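Local coordinates for antigen 43 (Escherichia coli, PDB 4KH3), which mediates bacterial clumping by Velcro-like self-association, as the alpha domain of an autotransporter linked to aggregation and probably biofilm formation, at residues 227-232 with 248-253; 256-261 with 272-277; 266-271 with 299-304; 293-298 with 312-317; 317-322 with 336-341. All blocks are in the same frame, centred on the assembly; numbering follows the deposited sequence.

Contact 1: 227-232 with 248-253; sequences WQVIKE and QVNAGG. With MLI (malonate ion), chain F.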
# COMPACT_ATOMS: atom_id res chain seq x y z
N TRP A 227 6.07 4.14 0.79
CA TRP A 227 4.98 3.43 1.44
C TRP A 227 5.48 2.81 2.75
O TRP A 227 6.30 1.89 2.73
CB TRP A 227 4.48 2.35 0.48
CG TRP A 227 3.16 1.71 0.88
CD1 TRP A 227 2.17 2.25 1.64
CD2 TRP A 227 2.72 0.39 0.52
NE1 TRP A 227 1.14 1.36 1.78
CE2 TRP A 227 1.44 0.21 1.08
CE3 TRP A 227 3.27 -0.65 -0.25
CZ2 TRP A 227 0.70 -0.97 0.93
CZ3 TRP A 227 2.54 -1.82 -0.41
CH2 TRP A 227 1.27 -1.97 0.18
N GLN A 228 5.01 3.33 3.88
CA GLN A 228 5.30 2.69 5.16
C GLN A 228 4.07 1.92 5.64
O GLN A 228 2.99 2.49 5.76
CB GLN A 228 5.74 3.70 6.22
CG GLN A 228 6.07 3.03 7.55
CD GLN A 228 6.45 4.00 8.63
OE1 GLN A 228 5.97 5.13 8.67
NE2 GLN A 228 7.32 3.56 9.55
N VAL A 229 4.23 0.63 5.91
CA VAL A 229 3.10 -0.21 6.29
C VAL A 229 3.30 -0.73 7.69
O VAL A 229 4.29 -1.42 7.97
CB VAL A 229 2.93 -1.42 5.34
CG1 VAL A 229 1.80 -2.32 5.82
CG2 VAL A 229 2.68 -0.95 3.93
N ILE A 230 2.37 -0.39 8.59
CA ILE A 230 2.43 -0.90 9.95
C ILE A 230 1.40 -2.01 10.13
O ILE A 230 0.19 -1.76 10.19
CB ILE A 230 2.19 0.21 10.97
CG1 ILE A 230 3.00 1.46 10.60
CG2 ILE A 230 2.58 -0.27 12.35
CD1 ILE A 230 4.49 1.21 10.61
N LYS A 231 1.89 -3.25 10.18
CA LYS A 231 1.01 -4.40 10.38
C LYS A 231 0.52 -4.48 11.82
O LYS A 231 0.95 -3.69 12.69
CB LYS A 231 1.73 -5.69 9.97
CG LYS A 231 2.00 -5.78 8.45
CD LYS A 231 2.49 -7.16 8.04
CE LYS A 231 1.78 -7.66 6.80
NZ LYS A 231 1.61 -6.58 5.78
N GLU A 232 -0.41 -5.39 12.08
CA GLU A 232 -0.89 -5.60 13.44
C GLU A 232 0.26 -5.95 14.39
O GLU A 232 1.06 -6.86 14.11
CB GLU A 232 -1.95 -6.70 13.47
CG GLU A 232 -2.10 -7.38 14.82
CD GLU A 232 -3.24 -8.38 14.85
OE1 GLU A 232 -3.39 -9.16 13.87
OE2 GLU A 232 -3.99 -8.39 15.84
N GLN A 248 0.44 3.65 5.96
CA GLN A 248 -0.70 2.78 6.13
C GLN A 248 -0.57 2.02 7.45
O GLN A 248 0.41 1.28 7.68
CB GLN A 248 -0.78 1.80 4.96
CG GLN A 248 -1.90 0.79 5.07
CD GLN A 248 -2.10 -0.00 3.78
OE1 GLN A 248 -1.94 0.52 2.67
NE2 GLN A 248 -2.45 -1.27 3.94
N VAL A 249 -1.55 2.21 8.33
CA VAL A 249 -1.55 1.57 9.64
C VAL A 249 -2.72 0.61 9.73
O VAL A 249 -3.86 1.04 9.79
CB VAL A 249 -1.65 2.60 10.77
CG1 VAL A 249 -1.46 1.93 12.11
CG2 VAL A 249 -0.60 3.69 10.58
N ASN A 250 -2.44 -0.69 9.71
CA ASN A 250 -3.50 -1.69 9.77
C ASN A 250 -4.12 -1.75 11.15
O ASN A 250 -3.58 -1.20 12.12
CB ASN A 250 -2.97 -3.08 9.45
CG ASN A 250 -2.48 -3.21 8.05
OD1 ASN A 250 -2.78 -2.38 7.19
ND2 ASN A 250 -1.72 -4.27 7.78
N ALA A 251 -5.24 -2.47 11.22
CA ALA A 251 -5.87 -2.82 12.48
C ALA A 251 -4.84 -3.36 13.47
O ALA A 251 -4.07 -4.25 13.13
CB ALA A 251 -6.96 -3.83 12.24
N GLY A 252 -4.84 -2.82 14.69
CA GLY A 252 -3.91 -3.25 15.72
C GLY A 252 -2.48 -2.77 15.53
O GLY A 252 -1.59 -3.19 16.26
N GLY A 253 -2.25 -1.93 14.53
CA GLY A 253 -0.94 -1.33 14.34
C GLY A 253 -0.90 0.00 15.06
O GLY A 253 -1.94 0.57 15.38
C1 MLI F . -1.18 -4.05 2.83
C2 MLI F . -0.06 -4.64 2.05
C3 MLI F . -1.08 -4.14 4.32
O6 MLI F . 1.05 -4.89 2.63
O7 MLI F . -0.22 -4.89 0.83
O8 MLI F . -0.73 -5.23 4.87
O9 MLI F . -1.34 -3.13 5.02
O HOH W 1 -1.88 -6.43 9.79

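Contact 2: 256-261 with 272-277; sequences SDVTQN and ATVTGT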
# COMPACT_ATOMS: atom_id res chain seq x y z
N SER A 256 2.75 6.77 16.21
CA SER A 256 2.66 8.01 16.95
C SER A 256 3.63 9.04 16.39
O SER A 256 4.61 8.69 15.73
CB SER A 256 2.95 7.75 18.42
OG SER A 256 4.11 6.95 18.59
N ASP A 257 3.32 10.32 16.66
CA ASP A 257 4.14 11.44 16.21
C ASP A 257 4.27 11.44 14.70
O ASP A 257 5.36 11.65 14.14
CB ASP A 257 5.50 11.44 16.89
CG ASP A 257 5.42 11.89 18.33
OD1 ASP A 257 4.72 12.89 18.59
OD2 ASP A 257 6.04 11.25 19.20
N VAL A 258 3.15 11.19 14.04
CA VAL A 258 3.09 11.24 12.60
C VAL A 258 3.00 12.69 12.18
O VAL A 258 2.05 13.38 12.55
CB VAL A 258 1.88 10.46 12.08
CG1 VAL A 258 1.71 10.67 10.59
CG2 VAL A 258 2.01 8.98 12.44
N THR A 259 3.99 13.16 11.43
CA THR A 259 3.89 14.47 10.82
C THR A 259 3.45 14.28 9.39
O THR A 259 4.22 13.82 8.54
CB THR A 259 5.23 15.22 10.85
OG1 THR A 259 5.62 15.42 12.21
CG2 THR A 259 5.10 16.55 10.15
N GLN A 260 2.19 14.59 9.14
CA GLN A 260 1.59 14.40 7.83
C GLN A 260 1.57 15.74 7.10
O GLN A 260 0.74 16.60 7.40
CB GLN A 260 0.17 13.84 7.99
CG GLN A 260 -0.63 13.79 6.70
CD GLN A 260 -2.00 13.18 6.93
OE1 GLN A 260 -2.17 12.31 7.77
NE2 GLN A 260 -2.99 13.65 6.18
N ASN A 261 2.50 15.91 6.16
CA ASN A 261 2.56 17.13 5.37
C ASN A 261 1.52 17.12 4.28
O ASN A 261 0.92 16.07 4.00
CB ASN A 261 3.96 17.33 4.77
CG ASN A 261 4.99 17.62 5.83
OD1 ASN A 261 4.71 18.29 6.82
ND2 ASN A 261 6.19 17.08 5.65
N ALA A 272 -7.08 1.00 14.24
CA ALA A 272 -5.65 1.28 14.38
C ALA A 272 -5.40 2.42 15.36
O ALA A 272 -6.34 3.12 15.76
CB ALA A 272 -5.03 1.61 13.01
N THR A 273 -4.15 2.60 15.74
CA THR A 273 -3.77 3.74 16.58
C THR A 273 -2.82 4.66 15.83
O THR A 273 -1.72 4.25 15.45
CB THR A 273 -3.08 3.28 17.86
OG1 THR A 273 -3.92 2.34 18.53
CG2 THR A 273 -2.80 4.49 18.77
N VAL A 274 -3.24 5.89 15.59
CA VAL A 274 -2.43 6.84 14.84
C VAL A 274 -2.57 8.22 15.48
O VAL A 274 -3.68 8.72 15.62
CB VAL A 274 -2.88 6.92 13.36
CG1 VAL A 274 -1.93 7.76 12.54
CG2 VAL A 274 -3.00 5.52 12.75
N THR A 275 -1.45 8.82 15.89
CA THR A 275 -1.48 10.19 16.41
C THR A 275 -0.42 11.07 15.74
O THR A 275 0.67 10.59 15.39
CB THR A 275 -1.30 10.24 17.94
OG1 THR A 275 -0.04 9.68 18.30
CG2 THR A 275 -2.40 9.48 18.65
N GLY A 276 -0.74 12.35 15.55
CA GLY A 276 0.24 13.30 15.08
C GLY A 276 -0.33 14.66 14.71
O GLY A 276 -1.28 15.14 15.33
N THR A 277 0.26 15.27 13.69
CA THR A 277 -0.24 16.54 13.17
C THR A 277 -0.33 16.49 11.67
O THR A 277 0.50 15.88 11.00
CB THR A 277 0.69 17.72 13.53
OG1 THR A 277 2.05 17.35 13.23
CG2 THR A 277 0.57 18.05 15.00

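Contact 3: 266-271 with 299-304; sequences LVTSTA and GRLDVL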
# COMPACT_ATOMS: atom_id res chain seq x y z
N LEU A 266 -2.63 9.13 4.25
CA LEU A 266 -2.78 8.26 5.42
C LEU A 266 -3.88 7.25 5.14
O LEU A 266 -5.01 7.61 4.82
CB LEU A 266 -3.11 9.06 6.68
CG LEU A 266 -3.45 8.30 7.97
CD1 LEU A 266 -2.25 7.57 8.53
CD2 LEU A 266 -4.05 9.25 9.02
N VAL A 267 -3.53 5.98 5.25
CA VAL A 267 -4.49 4.91 5.04
C VAL A 267 -4.62 4.12 6.33
O VAL A 267 -3.65 3.53 6.82
CB VAL A 267 -4.02 4.00 3.90
CG1 VAL A 267 -4.93 2.79 3.78
CG2 VAL A 267 -3.99 4.78 2.61
N THR A 268 -5.81 4.13 6.91
CA THR A 268 -6.01 3.45 8.18
C THR A 268 -7.49 3.25 8.49
O THR A 268 -8.36 3.47 7.65
CB THR A 268 -5.29 4.21 9.32
OG1 THR A 268 -5.21 3.39 10.48
CG2 THR A 268 -6.00 5.52 9.65
N SER A 269 -7.78 2.81 9.71
CA SER A 269 -9.16 2.62 10.12
C SER A 269 -9.27 2.86 11.61
O SER A 269 -8.27 3.16 12.28
CB SER A 269 -9.62 1.20 9.80
OG SER A 269 -8.98 0.28 10.67
N THR A 270 -10.47 2.71 12.14
CA THR A 270 -10.72 3.03 13.54
C THR A 270 -10.20 1.92 14.43
O THR A 270 -10.18 2.05 15.65
CB THR A 270 -12.22 3.30 13.78
OG1 THR A 270 -12.99 2.31 13.11
CG2 THR A 270 -12.60 4.66 13.22
N ALA A 271 -9.75 0.83 13.83
CA ALA A 271 -9.14 -0.27 14.58
C ALA A 271 -7.62 -0.11 14.74
O ALA A 271 -6.95 -0.97 15.31
CB ALA A 271 -9.46 -1.62 13.91
N GLY A 299 -5.06 8.80 0.47
CA GLY A 299 -5.46 8.65 1.86
C GLY A 299 -6.83 8.00 1.97
O GLY A 299 -7.68 8.15 1.08
N ARG A 300 -7.05 7.27 3.05
CA ARG A 300 -8.32 6.58 3.25
C ARG A 300 -8.53 6.22 4.71
O ARG A 300 -7.60 5.76 5.38
CB ARG A 300 -8.38 5.33 2.39
CG ARG A 300 -9.71 4.57 2.51
CD ARG A 300 -9.71 3.32 1.62
NE ARG A 300 -10.89 2.51 1.83
CZ ARG A 300 -11.65 2.04 0.85
NH1 ARG A 300 -11.34 2.29 -0.41
NH2 ARG A 300 -12.73 1.31 1.14
N LEU A 301 -9.74 6.46 5.20
CA LEU A 301 -10.12 6.11 6.57
C LEU A 301 -11.37 5.25 6.54
O LEU A 301 -12.40 5.67 6.00
CB LEU A 301 -10.39 7.36 7.41
CG LEU A 301 -10.91 7.09 8.83
CD1 LEU A 301 -9.88 6.35 9.67
CD2 LEU A 301 -11.32 8.38 9.51
N ASP A 302 -11.28 4.05 7.08
CA ASP A 302 -12.45 3.20 7.21
C ASP A 302 -13.00 3.36 8.62
O ASP A 302 -12.29 3.10 9.59
CB ASP A 302 -12.10 1.73 6.96
CG ASP A 302 -11.63 1.46 5.54
OD1 ASP A 302 -11.87 2.29 4.65
OD2 ASP A 302 -11.01 0.41 5.31
N VAL A 303 -14.24 3.80 8.72
CA VAL A 303 -14.89 3.88 10.02
C VAL A 303 -15.74 2.63 10.21
O VAL A 303 -16.76 2.44 9.57
CB VAL A 303 -15.71 5.18 10.19
CG1 VAL A 303 -16.39 5.23 11.54
CG2 VAL A 303 -14.79 6.38 10.02
N LEU A 304 -15.26 1.76 11.09
CA LEU A 304 -15.89 0.47 11.29
C LEU A 304 -17.13 0.56 12.18
O LEU A 304 -17.37 1.57 12.85
CB LEU A 304 -14.89 -0.51 11.89
CG LEU A 304 -13.56 -0.61 11.15
CD1 LEU A 304 -12.68 -1.67 11.79
CD2 LEU A 304 -13.78 -0.91 9.68
O HOH W 2 -8.31 1.95 5.14

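Contact 4: 293-298 with 312-317; sequences VVLENG and TRVDDG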
# COMPACT_ATOMS: atom_id res chain seq x y z
N VAL A 293 -8.78 13.80 10.99
CA VAL A 293 -8.08 13.07 9.95
C VAL A 293 -8.23 13.82 8.62
O VAL A 293 -9.32 14.24 8.24
CB VAL A 293 -8.58 11.61 9.87
CG1 VAL A 293 -8.09 10.95 8.60
CG2 VAL A 293 -8.13 10.82 11.10
N VAL A 294 -7.11 14.04 7.94
CA VAL A 294 -7.13 14.65 6.62
C VAL A 294 -6.77 13.59 5.61
O VAL A 294 -5.75 12.89 5.76
CB VAL A 294 -6.16 15.85 6.54
CG1 VAL A 294 -5.91 16.26 5.07
CG2 VAL A 294 -6.70 17.02 7.35
N LEU A 295 -7.61 13.46 4.59
CA LEU A 295 -7.50 12.38 3.62
C LEU A 295 -7.36 12.91 2.21
O LEU A 295 -8.32 13.43 1.65
CB LEU A 295 -8.75 11.51 3.69
CG LEU A 295 -9.04 10.80 5.00
CD1 LEU A 295 -10.44 10.16 4.92
CD2 LEU A 295 -7.98 9.76 5.28
N GLU A 296 -6.19 12.74 1.62
CA GLU A 296 -5.97 13.15 0.23
C GLU A 296 -4.92 12.25 -0.43
O GLU A 296 -4.22 11.52 0.26
CB GLU A 296 -5.54 14.62 0.18
CG GLU A 296 -4.38 14.96 1.11
CD GLU A 296 -4.27 16.45 1.42
OE1 GLU A 296 -5.12 17.25 0.95
OE2 GLU A 296 -3.34 16.83 2.14
N ASN A 297 -4.85 12.29 -1.75
CA ASN A 297 -3.78 11.62 -2.50
C ASN A 297 -3.65 10.13 -2.24
O ASN A 297 -2.54 9.61 -2.17
CB ASN A 297 -2.43 12.24 -2.18
CG ASN A 297 -2.09 13.36 -3.11
OD1 ASN A 297 -2.75 13.55 -4.14
ND2 ASN A 297 -1.05 14.11 -2.78
N GLY A 298 -4.77 9.45 -2.11
CA GLY A 298 -4.73 8.03 -1.81
C GLY A 298 -5.01 7.75 -0.35
O GLY A 298 -5.18 6.59 0.02
N THR A 312 -13.45 15.03 9.77
CA THR A 312 -12.67 14.40 8.72
C THR A 312 -12.71 15.28 7.48
O THR A 312 -13.78 15.63 6.98
CB THR A 312 -13.19 13.01 8.36
OG1 THR A 312 -13.21 12.19 9.53
CG2 THR A 312 -12.31 12.38 7.31
N ARG A 313 -11.53 15.64 6.98
CA ARG A 313 -11.42 16.38 5.73
C ARG A 313 -11.13 15.40 4.58
O ARG A 313 -10.16 14.64 4.62
CB ARG A 313 -10.35 17.47 5.85
CG ARG A 313 -10.07 18.23 4.58
CD ARG A 313 -11.19 19.17 4.23
NE ARG A 313 -10.97 19.77 2.92
CZ ARG A 313 -11.89 20.43 2.23
NH1 ARG A 313 -13.11 20.58 2.73
NH2 ARG A 313 -11.59 20.93 1.04
N VAL A 314 -12.01 15.36 3.58
CA VAL A 314 -11.82 14.43 2.48
C VAL A 314 -11.56 15.19 1.19
O VAL A 314 -12.49 15.69 0.57
CB VAL A 314 -13.03 13.52 2.29
CG1 VAL A 314 -12.68 12.36 1.38
CG2 VAL A 314 -13.53 13.00 3.65
N ASP A 315 -10.29 15.27 0.81
CA ASP A 315 -9.89 16.05 -0.36
C ASP A 315 -9.51 15.22 -1.54
O ASP A 315 -9.74 14.02 -1.57
CB ASP A 315 -8.73 16.98 -0.03
CG ASP A 315 -9.16 18.15 0.78
OD1 ASP A 315 -10.39 18.33 0.91
OD2 ASP A 315 -8.29 18.90 1.27
N ASP A 316 -8.88 15.88 -2.50
CA ASP A 316 -8.61 15.29 -3.80
C ASP A 316 -7.86 13.97 -3.67
O ASP A 316 -6.70 13.95 -3.28
CB ASP A 316 -7.84 16.27 -4.67
CG ASP A 316 -7.81 15.85 -6.13
OD1 ASP A 316 -8.69 15.05 -6.53
OD2 ASP A 316 -6.91 16.31 -6.86
N GLY A 317 -8.52 12.87 -4.01
CA GLY A 317 -7.91 11.57 -3.93
C GLY A 317 -8.09 10.91 -2.58
O GLY A 317 -7.63 9.78 -2.36
O HOH W 3 -11.51 12.36 11.63

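Contact 5: 317-322 with 336-341; sequences GGTLDI and GGVLLA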
# COMPACT_ATOMS: atom_id res chain seq x y z
N GLY A 317 -8.52 12.87 -4.01
CA GLY A 317 -7.91 11.57 -3.93
C GLY A 317 -8.09 10.91 -2.58
O GLY A 317 -7.63 9.78 -2.36
N GLY A 318 -8.74 11.61 -1.66
CA GLY A 318 -9.07 11.03 -0.37
C GLY A 318 -10.35 10.20 -0.39
O GLY A 318 -11.29 10.48 -1.14
N THR A 319 -10.38 9.15 0.43
CA THR A 319 -11.55 8.30 0.55
C THR A 319 -11.98 8.12 2.01
O THR A 319 -11.18 7.74 2.86
CB THR A 319 -11.33 6.92 -0.06
OG1 THR A 319 -11.12 7.05 -1.46
CG2 THR A 319 -12.54 6.04 0.16
N LEU A 320 -13.25 8.42 2.29
CA LEU A 320 -13.83 8.13 3.59
C LEU A 320 -14.89 7.06 3.43
O LEU A 320 -15.85 7.22 2.68
CB LEU A 320 -14.43 9.39 4.22
CG LEU A 320 -15.12 9.18 5.56
CD1 LEU A 320 -14.16 8.57 6.57
CD2 LEU A 320 -15.69 10.49 6.07
N ASP A 321 -14.71 5.95 4.14
CA ASP A 321 -15.60 4.80 4.03
C ASP A 321 -16.27 4.54 5.38
O ASP A 321 -15.63 4.05 6.31
CB ASP A 321 -14.81 3.57 3.56
CG ASP A 321 -15.65 2.29 3.55
OD1 ASP A 321 -16.89 2.37 3.69
OD2 ASP A 321 -15.07 1.20 3.38
N ILE A 322 -17.55 4.86 5.48
CA ILE A 322 -18.29 4.63 6.72
C ILE A 322 -19.12 3.37 6.62
O ILE A 322 -20.08 3.31 5.86
CB ILE A 322 -19.20 5.80 7.12
CG1 ILE A 322 -18.41 7.10 7.13
CG2 ILE A 322 -19.79 5.53 8.50
CD1 ILE A 322 -18.67 7.96 5.93
N GLY A 336 -12.77 16.37 -5.42
CA GLY A 336 -12.01 15.16 -5.64
C GLY A 336 -12.18 14.14 -4.52
O GLY A 336 -11.68 13.02 -4.63
N GLY A 337 -12.87 14.54 -3.46
CA GLY A 337 -13.09 13.65 -2.33
C GLY A 337 -14.10 12.56 -2.64
O GLY A 337 -15.06 12.78 -3.37
N VAL A 338 -13.88 11.38 -2.06
CA VAL A 338 -14.74 10.23 -2.32
C VAL A 338 -15.44 9.74 -1.04
O VAL A 338 -14.82 9.68 0.03
CB VAL A 338 -13.93 9.08 -2.92
CG1 VAL A 338 -14.67 7.76 -2.79
CG2 VAL A 338 -13.60 9.37 -4.37
N LEU A 339 -16.72 9.41 -1.15
CA LEU A 339 -17.48 8.96 0.00
C LEU A 339 -18.11 7.59 -0.25
O LEU A 339 -18.75 7.37 -1.27
CB LEU A 339 -18.56 9.99 0.35
CG LEU A 339 -19.50 9.64 1.52
CD1 LEU A 339 -18.80 9.80 2.85
CD2 LEU A 339 -20.74 10.51 1.47
N LEU A 340 -17.89 6.67 0.67
CA LEU A 340 -18.53 5.35 0.65
C LEU A 340 -19.33 5.20 1.94
O LEU A 340 -18.76 5.19 3.03
CB LEU A 340 -17.48 4.24 0.58
CG LEU A 340 -16.41 4.33 -0.50
CD1 LEU A 340 -15.44 3.16 -0.38
CD2 LEU A 340 -17.04 4.35 -1.87
N ALA A 341 -20.64 5.09 1.82
CA ALA A 341 -21.47 5.00 3.01
C ALA A 341 -22.68 4.14 2.71
O ALA A 341 -23.01 3.91 1.56
CB ALA A 341 -21.90 6.40 3.44

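Contact 1: 227-232 with 248-253
W227 and Q248 lie side by side on the face they share with V229, and their polar ends just meet. NE1 of the indole approaches Q248 OE1, which sits at the ring edge and in its plane, in a weak bond 3.3 Å long and bent at 140°. CG of Q248 is anti to the backbone N (chi1 177°), and the chain runs on extended to carry the amide along the indole edge. V229 CG2 lies over one face of the W227 indole, 3.3 Å above the plane and toward the rim.

Further along, K231 and N250 point the same way and share a malonate, probably from the crystallisation liquor. K231 NZ donates to its O8 at 2.9 Å, whereas N250 ND2 makes only weak bonds to O8 and O9. N250 ND2 also reaches a water at 3.0 Å that accepts from E232 N, so the water bridges the two segments.

On the other face I230 CB rests 4.2 Å from V249 CG1, while buried Q228 is satisfied through OE1 by T239. Backbone bonds from Q248 N to Q228 O, I230 N to Q248 O and N250 N to I230 O keep the parallel register. The second strand then leaves through a type II turn, closed by G253 N on N250 O at 2.8 Å. Such in-register parallel strands are consistent with successive coils of a parallel beta-helix.

Contact 2: 256-261 with 272-277
V258 and T275 open a short parallel ladder: V258 N donates to T275 O at 2.9 Å and 175°, in the carbonyl plane and on a lone pair. The ladder belongs to a corner of the beta-helix, where one coil turns from one face to the next. Two more bonds continue it, T277 N to V258 O and Q260 N to T277 O, each 2.8 Å long. V258 O is thereby gripped twice, since G276 CA also approaches it at 3.1 Å in a CA-H...O contact. With no side chain, G276 can press its CA this close to the carbonyl.

The corner itself is made at D257, whose left-handed backbone conformation redirects the chain between S256 and V258. The 53° between the axes of strands 258-260 and 273-277 compares a strand lying after this corner with one that also runs alongside S256, before it. Beyond the backbone, the Q260 amide is used elsewhere: NE2 donates to V294 O, in a strand that comes later in the chain, after the antiparallel strand 281-286.

Packing is light. V258 CG2 meets V274 CG1 at a slant, 4.1 Å away, on the buried side, where I241 and L247 also touch V258, and F283 and L266 touch V274. On the outer side T259 and T277 stand next to each other, pointing the same way. T275 has OG1 wedged between its backbone N and carbonyl carbon (chi1 61°), a rotamer that lays the hydroxyl against S256, with OG1 3.4 Å from S256 CA.

Contact 3: 266-271 with 299-304
T270 and L304 slide past each other in opposite directions, and the first torsion of each decides how they meet. T270 OG1 occupies the crowded position between its own backbone N and carbonyl carbon (chi1 44°), where it accepts from L304 N at 3.1 Å. L304 CG, anti to its carbonyl carbon, passes alongside the same oxygen. S269 adopts a similar torsion, and its OG accepts from A271 N at 3.3 Å in an ST turn. Both hydroxyls accept backbone N-H groups just where strand 266-269 ends and the chain leaves this face of the beta-helix.

Strands 266-269 and 300-303 run parallel, with 8° between their axes, and are neighbouring coils although a long insertion separates them in sequence. R300 N to L266 O, T268 N to R300 O and D302 N to T268 O make the regular ladder; T270 N to D302 O, at 3.2 Å, is longer and more bent.

On the outward face R300, extended through chi3, reaches along its strand to D302. Its NE-H meets the syn lone pair of D302 OD1 at 3.0 Å, with the oxygen nearly in the guanidinium plane. D302 OD2 takes a weak bond from a water that also donates to T268 O at 2.9 Å, tying the acid to the adjacent strand. Inward, T268 turns OG1 to V249 O in the preceding coil and keeps CG2 against L301, 4.0 Å from its CD1. At the far end, A271 CB touches L304 CD1 at 3.9 Å.

Contact 4: 293-298 with 312-317
E296 and D315 lie side by side with their carboxylates pointing the same way, E296 OE1 only 3.6 Å from D315 OD2 and the planes 43° apart. Such like charges would probably repel, but R279 NH2 forms salt bridges with both oxygens. E296 OE2 in turn accepts from G263 N. R313 NE pairs with D315 OD1 in its own segment, although the modelled separation is doubtfully short.

Backbone bonds make the parallel ladder: R313 N to V293 O, L295 N to R313 O and D315 N to L295 O. Stacked in register, the two short strands are one face of consecutive beta-helix coils, and the corner after them is bonded as well. N297, in a left-handed backbone conformation, donates from N to D316 O at 2.9 Å and 172°. G298 N reaches G317 O at the same distance, but from above the carbonyl plane.

A water accepts from V293 N at 3.2 Å and lies 2.7 Å from T312 OG1.

Apolar contacts line the inner side. L295, CG anti to its carbonyl carbon (chi1 -62°), sends CD1 to T312 CG2 at 3.8 Å, and L320 touches both residues. On the other side V294 CG2 rests against R313 CB, 4.0 Å away.

Contact 5: 317-322 with 336-341
L340 lies over one face of the D321 carboxylate, with both its CB and its CD1 on that side. D321 CG is anti to the backbone N (chi1 175°), and L340 CG is anti to its own carbonyl carbon, which together bring leucine CD1 to 4.0 Å from D321 CG. The acid is buried: D321 OD2 forms a salt bridge with R323 NE, and R300 NH2 makes a longer, weak ion pair with the same oxygen. Those positive groups probably stabilise its charge beneath the leucine.

Among the flat peptide groups, G336 O receives G317 N from well above its carbonyl plane, at 3.2 Å. The ladder beyond is more regular: V338 N to G318 O, L320 N to V338 O, L340 N to L320 O and I322 N to L340 O, the last 2.8 Å long. Strand axes lie 9° apart. G317 and G336 both have phi close to 90°, a conformation that glycine accepts readily, and the two lie just before strands 319-322 and 338-341.

On the side of D321, T319 and V338 point the same way, T319 OG1 3.8 Å from V338 CB. T319 CG2 also meets L340 CD1 at a slant, 4.1 Å away. The opposite side is apolar, and there I322 CD1 touches L339 CD1 at 3.6 Å, with A341 CB a little farther off. A328 and M333 border this buried side. In-register parallel strands around an apolar interior are characteristic of the right-handed parallel beta-helix of autotransporter passengers.

How the contacts relate
From the N terminus, contact 1 first closes one coil, bringing 248-253 beside 227-232. Contact 2 opens directly after it and closes a second loop, but its segments alternate with those of contact 3: 266-271 falls inside its loop, while 299-304 follows it. Contact 3 thus spans the longest loop, skipping the longer excursion that includes the antiparallel strand 281-286 to resume the stack. Contact 4 crosses contact 3 in the same way, and contact 5 follows in series, sharing G317 with it. Contacts 1, 3 and 5 join strands of one continuous parallel face; contacts 2 and 4 join strands of the other faces, before and after the excursion.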